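Local coordinates for protein mevalonate kinase, putative (Leishmania major, PDB 2HFS) that probably phosphorylates (R)-mevalonate with ATP to give (R)-5-phosphomevalonate, an early step of isoprenoid and sterol biosynthesis, as a member of the GHMP kinase family, at residues A[222-233]-A[244-255]. Residues are numbered along the deposited sequence; the frame is centred on the assembly and turned at random.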
ATOM      1  N   LEU A 222     -21.459  -3.106  13.987  1.00 12.64           N
ATOM      2  CA  LEU A 222     -20.739  -2.843  12.723  1.00 11.36           C
ATOM      3  C   LEU A 222     -19.520  -3.747  12.530  1.00 11.39           C
ATOM      4  O   LEU A 222     -19.214  -4.181  11.412  1.00 10.20           O
ATOM      5  CB  LEU A 222     -20.302  -1.380  12.660  1.00 11.39           C
ATOM      6  CG  LEU A 222     -21.413  -0.360  12.865  1.00 11.50           C
ATOM      7  CD1 LEU A 222     -20.862   1.075  12.794  1.00 11.85           C
ATOM      8  CD2 LEU A 222     -22.549  -0.594  11.851  1.00  8.58           C
ATOM      9  N   TYR A 223     -18.811  -3.992  13.624  1.00 12.11           N
ATOM     10  CA  TYR A 223     -17.672  -4.900  13.642  1.00 12.93           C
ATOM     11  C   TYR A 223     -18.067  -6.326  13.242  1.00 13.70           C
ATOM     12  O   TYR A 223     -17.369  -6.977  12.460  1.00 13.87           O
ATOM     13  CB  TYR A 223     -17.045  -4.913  15.040  1.00 14.43           C
ATOM     14  CG  TYR A 223     -15.894  -5.879  15.147  1.00 14.56           C
ATOM     15  CD1 TYR A 223     -16.100  -7.198  15.540  1.00 14.20           C
ATOM     16  CD2 TYR A 223     -14.599  -5.480  14.819  1.00 12.93           C
ATOM     17  CE1 TYR A 223     -15.036  -8.099  15.620  1.00 17.91           C
ATOM     18  CE2 TYR A 223     -13.532  -6.367  14.904  1.00 17.41           C
ATOM     19  CZ  TYR A 223     -13.756  -7.671  15.302  1.00 12.80           C
ATOM     20  OH  TYR A 223     -12.695  -8.539  15.378  1.00 16.55           O
ATOM     21  N   ASP A 224     -19.174  -6.836  13.779  1.00 12.06           N
ATOM     22  CA  ASP A 224     -19.543  -8.214  13.443  1.00 13.21           C
ATOM     23  C   ASP A 224     -20.035  -8.259  12.009  1.00 12.81           C
ATOM     24  O   ASP A 224     -19.747  -9.202  11.276  1.00 13.10           O
ATOM     25  CB  ASP A 224     -20.615  -8.765  14.372  1.00 13.94           C
ATOM     26  CG  ASP A 224     -20.119  -8.974  15.787  1.00 15.27           C
ATOM     27  OD1 ASP A 224     -18.904  -9.198  15.994  1.00 15.02           O
ATOM     28  OD2 ASP A 224     -20.907  -8.930  16.753  1.00 15.54           O
ATOM     29  N   ASN A 225     -20.763  -7.214  11.626  1.00 13.25           N
ATOM     30  CA  ASN A 225     -21.195  -7.013  10.251  1.00 13.89           C
ATOM     31  C   ASN A 225     -19.990  -7.105   9.332  1.00 13.93           C
ATOM     32  O   ASN A 225     -20.066  -7.716   8.265  1.00 12.93           O
ATOM     33  CB  ASN A 225     -21.898  -5.651  10.096  1.00 14.16           C
ATOM     34  CG  ASN A 225     -23.323  -5.648  10.689  1.00 14.74           C
ATOM     35  OD1 ASN A 225     -23.828  -6.683  11.135  1.00 19.67           O
ATOM     36  ND2 ASN A 225     -23.968  -4.482  10.690  1.00 19.62           N
ATOM     37  N   TYR A 226     -18.879  -6.512   9.766  1.00 12.25           N
ATOM     38  CA  TYR A 226     -17.626  -6.625   9.011  1.00 13.72           C
ATOM     39  C   TYR A 226     -17.081  -8.050   8.880  1.00 12.98           C
ATOM     40  O   TYR A 226     -16.710  -8.483   7.778  1.00 13.81           O
ATOM     41  CB  TYR A 226     -16.521  -5.670   9.493  1.00 13.10           C
ATOM     42  CG  TYR A 226     -15.287  -5.938   8.669  1.00 12.74           C
ATOM     43  CD1 TYR A 226     -14.215  -6.687   9.195  1.00 11.89           C
ATOM     44  CD2 TYR A 226     -15.241  -5.564   7.311  1.00 15.31           C
ATOM     45  CE1 TYR A 226     -13.096  -6.994   8.410  1.00  8.38           C
ATOM     46  CE2 TYR A 226     -14.131  -5.876   6.513  1.00 10.20           C
ATOM     47  CZ  TYR A 226     -13.070  -6.595   7.065  1.00 10.33           C
ATOM     48  OH  TYR A 226     -11.992  -6.898   6.270  1.00  9.85           O
ATOM     49  N   THR A 227     -17.010  -8.767   9.998  1.00 13.93           N
ATOM     50  CA  THR A 227     -16.452 -10.123  10.019  1.00 13.34           C
ATOM     51  C   THR A 227     -17.189 -11.059   9.057  1.00 15.24           C
ATOM     52  O   THR A 227     -16.560 -11.882   8.407  1.00 15.89           O
ATOM     53  CB  THR A 227     -16.392 -10.714  11.445  1.00 15.06           C
ATOM     54  OG1 THR A 227     -17.709 -10.741  12.021  1.00 17.39           O
ATOM     55  CG2 THR A 227     -15.569  -9.814  12.363  1.00 10.56           C
ATOM     56  N   HIS A 228     -18.514 -10.907   8.942  1.00 14.92           N
ATOM     57  CA  HIS A 228     -19.270 -11.658   7.942  1.00 18.48           C
ATOM     58  C   HIS A 228     -18.837 -11.331   6.503  1.00 17.60           C
ATOM     59  O   HIS A 228     -18.666 -12.246   5.685  1.00 19.22           O
ATOM     60  CB  HIS A 228     -20.790 -11.495   8.124  1.00 19.36           C
ATOM     61  CG  HIS A 228     -21.599 -12.367   7.209  1.00 24.61           C
ATOM     62  ND1 HIS A 228     -21.321 -13.706   7.016  1.00 29.08           N
ATOM     63  CD2 HIS A 228     -22.680 -12.094   6.439  1.00 28.29           C
ATOM     64  CE1 HIS A 228     -22.191 -14.218   6.161  1.00 28.38           C
ATOM     65  NE2 HIS A 228     -23.023 -13.260   5.793  1.00 27.88           N
ATOM     66  N   ILE A 229     -18.627 -10.051   6.200  1.00 15.57           N
ATOM     67  CA  ILE A 229     -18.208  -9.653   4.850  1.00 16.77           C
ATOM     68  C   ILE A 229     -16.842 -10.238   4.477  1.00 16.77           C
ATOM     69  O   ILE A 229     -16.686 -10.779   3.381  1.00 16.52           O
ATOM     70  CB  ILE A 229     -18.235  -8.106   4.672  1.00 15.82           C
ATOM     71  CG1 ILE A 229     -19.680  -7.590   4.700  1.00 17.90           C
ATOM     72  CG2 ILE A 229     -17.576  -7.687   3.348  1.00 17.58           C
ATOM     73  CD1 ILE A 229     -19.784  -6.113   4.896  1.00 15.86           C
ATOM     74  N   VAL A 230     -15.870 -10.150   5.385  1.00 15.70           N
ATOM     75  CA  VAL A 230     -14.520 -10.628   5.079  1.00 15.88           C
ATOM     76  C   VAL A 230     -14.493 -12.155   4.916  1.00 16.40           C
ATOM     77  O   VAL A 230     -13.821 -12.674   4.037  1.00 17.06           O
ATOM     78  CB  VAL A 230     -13.441 -10.079   6.068  1.00 16.42           C
ATOM     79  CG1 VAL A 230     -13.646 -10.612   7.490  1.00 14.03           C
ATOM     80  CG2 VAL A 230     -12.059 -10.362   5.551  1.00 15.40           C
ATOM     81  N   SER A 231     -15.263 -12.859   5.750  1.00 18.94           N
ATOM     82  CA  SER A 231     -15.432 -14.311   5.643  1.00 17.79           C
ATOM     83  C   SER A 231     -15.888 -14.667   4.240  1.00 19.27           C
ATOM     84  O   SER A 231     -15.349 -15.572   3.573  1.00 17.44           O
ATOM     85  CB  SER A 231     -16.480 -14.765   6.664  1.00 19.66           C
ATOM     86  OG  SER A 231     -16.673 -16.168   6.637  1.00 24.93           O
ATOM     87  N   GLN A 232     -16.894 -13.935   3.789  1.00 17.20           N
ATOM     88  CA  GLN A 232     -17.459 -14.172   2.488  1.00 19.94           C
ATOM     89  C   GLN A 232     -16.475 -13.764   1.397  1.00 18.36           C
ATOM     90  O   GLN A 232     -16.366 -14.451   0.388  1.00 19.33           O
ATOM     91  CB  GLN A 232     -18.801 -13.463   2.364  1.00 20.31           C
ATOM     92  CG  GLN A 232     -19.880 -14.083   3.262  1.00 24.92           C
ATOM     93  CD  GLN A 232     -21.245 -13.459   3.048  1.00 30.26           C
ATOM     94  OE1 GLN A 232     -21.544 -12.401   3.600  1.00 34.96           O
ATOM     95  NE2 GLN A 232     -22.082 -14.118   2.249  1.00 32.35           N
ATOM     96  N   ALA A 233     -15.737 -12.678   1.618  1.00 17.83           N
ATOM     97  CA  ALA A 233     -14.722 -12.228   0.655  1.00 17.03           C
ATOM     98  C   ALA A 233     -13.649 -13.290   0.405  1.00 16.95           C
ATOM     99  O   ALA A 233     -13.257 -13.552  -0.739  1.00 17.79           O
ATOM    100  CB  ALA A 233     -14.095 -10.925   1.110  1.00 16.35           C
ATOM    101  N   ARG A 244     -19.127 -11.268  -6.977  1.00 17.10           N
ATOM    102  CA  ARG A 244     -19.467 -11.314  -5.571  1.00 18.35           C
ATOM    103  C   ARG A 244     -18.429 -10.569  -4.750  1.00 17.81           C
ATOM    104  O   ARG A 244     -18.765  -9.875  -3.780  1.00 18.07           O
ATOM    105  CB  ARG A 244     -19.547 -12.754  -5.089  1.00 19.04           C
ATOM    106  CG  ARG A 244     -19.758 -12.852  -3.597  1.00 20.96           C
ATOM    107  CD  ARG A 244     -20.392 -14.132  -3.135  1.00 26.45           C
ATOM    108  NE  ARG A 244     -19.931 -14.492  -1.793  1.00 27.83           N
ATOM    109  CZ  ARG A 244     -19.081 -15.481  -1.534  1.00 28.69           C
ATOM    110  NH1 ARG A 244     -18.594 -16.248  -2.518  1.00 30.06           N
ATOM    111  NH2 ARG A 244     -18.730 -15.726  -0.285  1.00 28.60           N
ATOM    112  N   LEU A 245     -17.162 -10.732  -5.123  1.00 17.20           N
ATOM    113  CA  LEU A 245     -16.102 -10.003  -4.461  1.00 15.89           C
ATOM    114  C   LEU A 245     -16.404  -8.507  -4.510  1.00 15.46           C
ATOM    115  O   LEU A 245     -16.252  -7.810  -3.508  1.00 14.49           O
ATOM    116  CB  LEU A 245     -14.739 -10.312  -5.084  1.00 15.79           C
ATOM    117  CG  LEU A 245     -13.563  -9.689  -4.312  1.00 17.23           C
ATOM    118  CD1 LEU A 245     -13.303 -10.418  -3.004  1.00 16.79           C
ATOM    119  CD2 LEU A 245     -12.293  -9.626  -5.163  1.00 16.45           C
ATOM    120  N   GLY A 246     -16.857  -8.034  -5.665  1.00 13.88           N
ATOM    121  CA  GLY A 246     -17.187  -6.621  -5.859  1.00 14.15           C
ATOM    122  C   GLY A 246     -18.337  -6.136  -4.992  1.00 13.30           C
ATOM    123  O   GLY A 246     -18.256  -5.093  -4.339  1.00 11.39           O
ATOM    124  N   GLN A 247     -19.426  -6.902  -4.991  1.00 13.71           N
ATOM    125  CA  GLN A 247     -20.550  -6.624  -4.111  1.00 13.25           C
ATOM    126  C   GLN A 247     -20.139  -6.493  -2.626  1.00 11.77           C
ATOM    127  O   GLN A 247     -20.652  -5.624  -1.914  1.00 12.46           O
ATOM    128  CB  GLN A 247     -21.656  -7.668  -4.305  1.00 12.78           C
ATOM    129  CG  GLN A 247     -22.982  -7.317  -3.591  1.00 22.34           C
ATOM    130  CD  GLN A 247     -23.310  -5.819  -3.591  1.00 24.69           C
ATOM    131  OE1 GLN A 247     -23.328  -5.154  -4.652  1.00 27.86           O
ATOM    132  NE2 GLN A 247     -23.568  -5.281  -2.392  1.00 29.22           N
ATOM    133  N   LEU A 248     -19.218  -7.342  -2.183  1.00 12.43           N
ATOM    134  CA  LEU A 248     -18.706  -7.341  -0.808  1.00 10.75           C
ATOM    135  C   LEU A 248     -17.875  -6.093  -0.510  1.00 11.26           C
ATOM    136  O   LEU A 248     -17.985  -5.513   0.569  1.00 10.39           O
ATOM    137  CB  LEU A 248     -17.893  -8.617  -0.530  1.00 11.71           C
ATOM    138  CG  LEU A 248     -18.710  -9.925  -0.441  1.00 11.72           C
ATOM    139  CD1 LEU A 248     -17.874 -11.114  -0.821  1.00 11.61           C
ATOM    140  CD2 LEU A 248     -19.332 -10.114   0.947  1.00 13.52           C
HETATM  141  N   MSE A 249     -17.054  -5.684  -1.476  1.00 12.37           N
HETATM  142  CA  MSE A 249     -16.347  -4.411  -1.387  1.00 11.83           C
HETATM  143  C   MSE A 249     -17.335  -3.255  -1.182  1.00 10.95           C
HETATM  144  O   MSE A 249     -17.109  -2.382  -0.359  1.00 10.68           O
HETATM  145  CB  MSE A 249     -15.481  -4.169  -2.638  1.00 12.59           C
HETATM  146  CG  MSE A 249     -14.186  -4.981  -2.665  1.00 12.64           C
HETATM  147 SE   MSE A 249     -13.445  -4.904  -4.433  1.00 19.75          SE
HETATM  148  CE  MSE A 249     -12.743  -3.077  -4.394  1.00 13.01           C
ATOM    149  N   ASN A 250     -18.434  -3.255  -1.925  1.00 10.38           N
ATOM    150  CA  ASN A 250     -19.479  -2.232  -1.745  1.00  9.33           C
ATOM    151  C   ASN A 250     -20.044  -2.256  -0.330  1.00  8.37           C
ATOM    152  O   ASN A 250     -20.268  -1.213   0.302  1.00  9.37           O
ATOM    153  CB  ASN A 250     -20.603  -2.435  -2.771  1.00  9.53           C
ATOM    154  CG  ASN A 250     -20.190  -2.044  -4.162  1.00  9.97           C
ATOM    155  OD1 ASN A 250     -19.212  -1.325  -4.337  1.00  9.80           O
ATOM    156  ND2 ASN A 250     -20.944  -2.501  -5.170  1.00 11.32           N
ATOM    157  N   ALA A 251     -20.261  -3.472   0.166  1.00  8.16           N
ATOM    158  CA  ALA A 251     -20.801  -3.660   1.504  1.00  8.94           C
ATOM    159  C   ALA A 251     -19.812  -3.138   2.526  1.00  7.68           C
ATOM    160  O   ALA A 251     -20.207  -2.513   3.511  1.00  9.07           O
ATOM    161  CB  ALA A 251     -21.097  -5.134   1.754  1.00  8.25           C
ATOM    162  N   ASN A 252     -18.532  -3.407   2.285  1.00  8.68           N
ATOM    163  CA  ASN A 252     -17.473  -2.918   3.155  1.00  8.64           C
ATOM    164  C   ASN A 252     -17.415  -1.404   3.172  1.00  7.35           C
ATOM    165  O   ASN A 252     -17.318  -0.811   4.243  1.00  7.20           O
ATOM    166  CB  ASN A 252     -16.090  -3.487   2.746  1.00  9.36           C
ATOM    167  CG  ASN A 252     -15.035  -3.413   3.883  1.00 10.30           C
ATOM    168  OD1 ASN A 252     -13.939  -3.961   3.732  1.00 11.13           O
ATOM    169  ND2 ASN A 252     -15.353  -2.747   5.002  1.00  9.65           N
ATOM    170  N   HIS A 253     -17.469  -0.771   2.004  1.00  8.43           N
ATOM    171  CA  HIS A 253     -17.522   0.694   1.953  1.00  8.01           C
ATOM    172  C   HIS A 253     -18.683   1.213   2.794  1.00 10.13           C
ATOM    173  O   HIS A 253     -18.543   2.147   3.578  1.00 10.53           O
ATOM    174  CB  HIS A 253     -17.697   1.196   0.519  1.00  9.41           C
ATOM    175  CG  HIS A 253     -17.701   2.684   0.414  1.00  7.92           C
ATOM    176  ND1 HIS A 253     -16.545   3.437   0.463  1.00  9.90           N
ATOM    177  CD2 HIS A 253     -18.721   3.569   0.303  1.00  7.38           C
ATOM    178  CE1 HIS A 253     -16.848   4.715   0.367  1.00 10.56           C
ATOM    179  NE2 HIS A 253     -18.161   4.824   0.253  1.00  9.09           N
ATOM    180  N   ASP A 254     -19.847   0.593   2.626  1.00 12.53           N
ATOM    181  CA  ASP A 254     -21.017   0.989   3.392  1.00 13.45           C
ATOM    182  C   ASP A 254     -20.707   1.014   4.891  1.00 12.22           C
ATOM    183  O   ASP A 254     -20.963   2.015   5.556  1.00 13.49           O
ATOM    184  CB  ASP A 254     -22.194   0.078   3.079  1.00 14.82           C
ATOM    185  CG  ASP A 254     -23.504   0.823   3.048  1.00 18.28           C
ATOM    186  OD1 ASP A 254     -23.486   2.030   2.704  1.00 26.53           O
ATOM    187  OD2 ASP A 254     -24.598   0.277   3.301  1.00 20.67           O
ATOM    188  N   LEU A 255     -20.100  -0.058   5.408  1.00 13.44           N
ATOM    189  CA  LEU A 255     -19.689  -0.115   6.829  1.00 12.24           C
ATOM    190  C   LEU A 255     -18.685   0.985   7.240  1.00 13.40           C
ATOM    191  O   LEU A 255     -18.732   1.501   8.362  1.00 14.39           O
ATOM    192  CB  LEU A 255     -19.128  -1.499   7.162  1.00 14.15           C
ATOM    193  CG  LEU A 255     -20.207  -2.580   7.248  1.00 12.33           C
ATOM    194  CD1 LEU A 255     -19.569  -3.945   7.312  1.00 17.93           C
ATOM    195  CD2 LEU A 255     -21.133  -2.354   8.448  1.00 18.97           C
TER
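Ile229 and Leu255 lock together as knobs into holes in an antiparallel helical hairpin of the C-terminal half of this GHMP kinase, formed by 222-233 and 244-255, whose axes approach to 9.7 Å, their N-to-C directions 162° apart. Ile229 fits among Leu248, Ala251, Asn252 and Leu255; Leu255 in turn fills the hole formed by Leu222, Asn225, Tyr226 and Ile229. The two knobs meet tip to tip, and their CD1 methyls are tightly packed at 3.3 Å. With Ile229 CG1 anti to the carbonyl carbon (chi1 -68°), the CG2 branch is left to meet Leu248, 3.8 Å from its CD2. Leu248 CD1 lies 3.6 Å from Ala233 N.

Polar groups flank this apolar seam. The amide of Asn252 sits by the Tyr226 ring, the planes 39° apart, with OD1 near the ring plane at the edge, 3.4 Å from CE2. The tyrosine OH bonds to Glu35 O, while Phe25 of strand 17-25 touches both residues, joining the hairpin to the strand. Where Ala233 pairs with Leu245, Arg244 is salt-bridged through NH2 to Glu235. The Arg244 and Gln232 side chains cross at about a right angle, with Arg244 NH2 3.5 Å from Gln232 CB.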